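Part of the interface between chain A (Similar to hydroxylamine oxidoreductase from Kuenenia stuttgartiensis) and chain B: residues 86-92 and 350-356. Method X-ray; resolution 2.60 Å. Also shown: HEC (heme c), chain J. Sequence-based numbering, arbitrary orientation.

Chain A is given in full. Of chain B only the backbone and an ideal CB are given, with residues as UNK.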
# COMPACT_ATOMS: atom_id res chain seq x y z
N GLU A 86 -37.04 5.07 4.72
CA GLU A 86 -37.69 4.51 3.55
C GLU A 86 -38.61 5.50 2.83
O GLU A 86 -38.83 5.34 1.63
CB GLU A 86 -38.51 3.28 3.94
CG GLU A 86 -37.69 2.17 4.58
CD GLU A 86 -36.77 1.48 3.59
OE1 GLU A 86 -35.64 1.11 3.97
OE2 GLU A 86 -37.19 1.32 2.42
N ALA A 87 -39.13 6.50 3.54
CA ALA A 87 -40.00 7.48 2.90
C ALA A 87 -39.20 8.51 2.12
O ALA A 87 -39.55 8.84 0.97
CB ALA A 87 -40.88 8.17 3.94
N THR A 88 -38.13 9.04 2.71
CA THR A 88 -37.25 10.02 2.08
C THR A 88 -35.81 9.59 2.33
O THR A 88 -35.11 10.17 3.17
CB THR A 88 -37.50 11.43 2.61
OG1 THR A 88 -37.27 11.45 4.02
CG2 THR A 88 -38.93 11.87 2.33
N PRO A 89 -35.34 8.56 1.61
CA PRO A 89 -33.97 8.06 1.88
C PRO A 89 -32.88 9.10 1.67
O PRO A 89 -31.84 9.02 2.33
CB PRO A 89 -33.83 6.90 0.89
CG PRO A 89 -34.87 7.16 -0.16
CD PRO A 89 -36.01 7.79 0.56
N GLY A 90 -33.08 10.06 0.77
CA GLY A 90 -32.05 11.06 0.52
C GLY A 90 -31.78 11.93 1.74
O GLY A 90 -30.62 12.25 2.03
N ILE A 91 -32.83 12.32 2.46
CA ILE A 91 -32.65 13.17 3.63
C ILE A 91 -31.89 12.44 4.72
O ILE A 91 -31.01 13.01 5.38
CB ILE A 91 -34.02 13.68 4.13
CG1 ILE A 91 -34.60 14.71 3.16
CG2 ILE A 91 -33.89 14.27 5.51
CD1 ILE A 91 -35.95 15.23 3.57
N VAL A 92 -32.20 11.15 4.91
CA VAL A 92 -31.50 10.37 5.93
C VAL A 92 -30.04 10.15 5.52
O VAL A 92 -29.14 10.24 6.36
CB VAL A 92 -32.23 9.04 6.17
CG1 VAL A 92 -31.46 8.18 7.16
CG2 VAL A 92 -33.64 9.30 6.68
N UNK B 350 -39.34 12.97 -6.62
CA UNK B 350 -38.99 13.97 -5.63
C UNK B 350 -39.12 13.45 -4.20
O UNK B 350 -38.38 13.87 -3.32
CB UNK B 350 -39.87 15.21 -5.81
N UNK B 351 -40.06 12.52 -3.97
CA UNK B 351 -40.27 12.01 -2.62
C UNK B 351 -39.09 11.20 -2.10
O UNK B 351 -39.00 10.96 -0.89
CB UNK B 351 -41.53 11.15 -2.58
N UNK B 352 -38.18 10.78 -2.98
CA UNK B 352 -37.00 10.04 -2.55
C UNK B 352 -36.03 10.91 -1.76
O UNK B 352 -35.20 10.37 -1.01
CB UNK B 352 -36.29 9.44 -3.76
N UNK B 353 -36.10 12.23 -1.91
CA UNK B 353 -35.24 13.14 -1.16
C UNK B 353 -35.99 14.33 -0.58
O UNK B 353 -35.37 15.16 0.09
CB UNK B 353 -34.11 13.64 -2.06
N UNK B 354 -37.29 14.44 -0.82
CA UNK B 354 -38.10 15.51 -0.26
C UNK B 354 -39.40 14.93 0.27
O UNK B 354 -39.79 13.81 -0.06
CB UNK B 354 -38.37 16.60 -1.30
N UNK B 355 -40.07 15.71 1.11
CA UNK B 355 -41.43 15.37 1.50
C UNK B 355 -42.37 15.56 0.31
O UNK B 355 -42.13 16.39 -0.56
CB UNK B 355 -41.88 16.22 2.69
N UNK B 356 -43.43 14.75 0.28
CA UNK B 356 -44.44 14.92 -0.76
C UNK B 356 -44.99 16.34 -0.76
O UNK B 356 -45.21 16.93 -1.82
CB UNK B 356 -45.58 13.91 -0.57
FE HEC J . -34.49 18.47 -4.69
CHA HEC J . -32.87 21.17 -3.35
CHB HEC J . -37.05 20.56 -5.73
CHC HEC J . -36.04 15.86 -6.30
CHD HEC J . -32.14 16.31 -3.43
NA HEC J . -34.88 20.49 -4.60
C1A HEC J . -34.10 21.42 -3.93
C2A HEC J . -34.79 22.69 -3.95
C3A HEC J . -35.95 22.52 -4.60
C4A HEC J . -36.02 21.14 -5.02
CMA HEC J . -37.01 23.60 -4.86
CAA HEC J . -34.31 24.02 -3.32
CBA HEC J . -34.36 23.90 -1.80
CGA HEC J . -34.15 25.25 -1.16
O1A HEC J . -34.11 25.30 0.09
O2A HEC J . -34.01 26.26 -1.90
NB HEC J . -36.24 18.24 -5.78
C1B HEC J . -37.11 19.25 -6.15
C2B HEC J . -38.10 18.69 -7.06
C3B HEC J . -37.82 17.39 -7.21
C4B HEC J . -36.65 17.09 -6.42
CMB HEC J . -39.26 19.50 -7.68
CAB HEC J . -38.59 16.36 -8.07
CBB HEC J . -38.48 16.69 -9.58
NC HEC J . -34.16 16.47 -4.83
C1C HEC J . -34.91 15.57 -5.57
C2C HEC J . -34.23 14.29 -5.53
C3C HEC J . -33.21 14.38 -4.67
C4C HEC J . -33.11 15.78 -4.26
CMC HEC J . -34.81 12.99 -6.13
CAC HEC J . -32.25 13.24 -4.24
CBC HEC J . -31.44 12.66 -5.42
ND HEC J . -32.75 18.71 -3.59
C1D HEC J . -31.98 17.65 -3.11
C2D HEC J . -30.97 18.18 -2.21
C3D HEC J . -31.21 19.70 -2.19
C4D HEC J . -32.33 19.93 -3.08
CMD HEC J . -29.90 17.39 -1.44
CAD HEC J . -30.43 20.78 -1.40
CBD HEC J . -31.30 21.30 -0.26
CGD HEC J . -31.05 22.76 -0.05
O1D HEC J . -31.11 23.53 -1.04
O2D HEC J . -30.80 23.17 1.11

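The chain B stretch meets chain A mainly through its backbone, and three of its side chains hold the heme.

At position 350 the ideal CB finds nothing of chain A within 5.5 Å, so the contact leaves the choice free. The nearby porphyrin does not: its CAB carbon waits for a thioether. The residue is Cys B350, whose SG is bonded to HEC CAB at 1.8 Å.

Position 351 points its CB sideways, 4.7 Å from Ala A87 O. A small residue fits well. It is Ala B351. Its O lies 3.3 Å from Thr A88 CG2 and accepts a CA-H...O contact from Thr A88 CA at 3.6 Å. It also sits 2.9 Å from Ala A87 O, two acceptors with no hydrogen between them.

Position 352 turns its CB away, with Pro A89 CG 4.5 Å off as the nearest chain A atom. Many long or polar side chains would suit. Lys B352 extends through chi2 and chi3, both t, and makes no polar bond to this stretch of chain A. What chain A reads is the backbone: Gly A90 N donates to Lys B352 O at 2.8 Å and 164°. Pro A89 packs CD 3.1 Å from that same oxygen.

Position 353 has phi/psi of -135/-1 and points away overall, yet its CB lies 4.2 Å from Gly A90 CA. A compact side chain is favored, and HEC CAC calls for sulfur. Cys B353, chi1 m, bonds SG to CAC at 1.8 Å while the same SG rests 3.9 Å from Gly A90 CA. An ideal CB on Gly A90 would come 2.5 Å from that sulfur, so the bare glycine makes room for the linkage. Ile A91 CG1 adds a 3.2 Å contact to Cys B353 O.

Position 354 directs its CB away from chain A and toward the heme side; an iron ligand is the natural reading, histidine or methionine. His B354 binds FE through NE2 at 2.0 Å, while its backbone O meets Thr A88 CG2 at 3.2 Å.

Position 355 also points away, its CB 5.3 Å from Thr A88 CG2. With phi/psi of -70/150 before a helix, Ser, Thr, Asp or Asn would suit. Ser B355 caps a backbone N just beyond the stretch.

Position 356 is out of contact and undetermined by chain A; Asp B356 finds its hydrogen bonds elsewhere in the structure.

Chain B, residues 350-356: CAKCHSD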
# COMPACT_ATOMS: atom_id res chain seq x y z
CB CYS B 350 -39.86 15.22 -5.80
SG CYS B 350 -40.17 15.72 -7.51
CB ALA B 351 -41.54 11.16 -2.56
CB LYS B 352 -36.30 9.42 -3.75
CG LYS B 352 -37.15 8.42 -4.52
CD LYS B 352 -36.47 7.97 -5.80
CE LYS B 352 -37.27 6.87 -6.48
NZ LYS B 352 -37.40 5.68 -5.60
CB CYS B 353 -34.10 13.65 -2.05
SG CYS B 353 -33.20 12.38 -2.98
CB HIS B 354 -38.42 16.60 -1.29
CG HIS B 354 -37.21 17.28 -1.85
ND1 HIS B 354 -36.57 18.30 -1.18
CD2 HIS B 354 -36.54 17.11 -3.01
CE1 HIS B 354 -35.54 18.72 -1.91
NE2 HIS B 354 -35.51 18.01 -3.02
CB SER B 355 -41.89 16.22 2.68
OG SER B 355 -41.95 17.59 2.34
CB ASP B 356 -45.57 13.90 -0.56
CG ASP B 356 -46.72 14.08 -1.55
OD1 ASP B 356 -47.47 15.07 -1.44
OD2 ASP B 356 -46.87 13.22 -2.44
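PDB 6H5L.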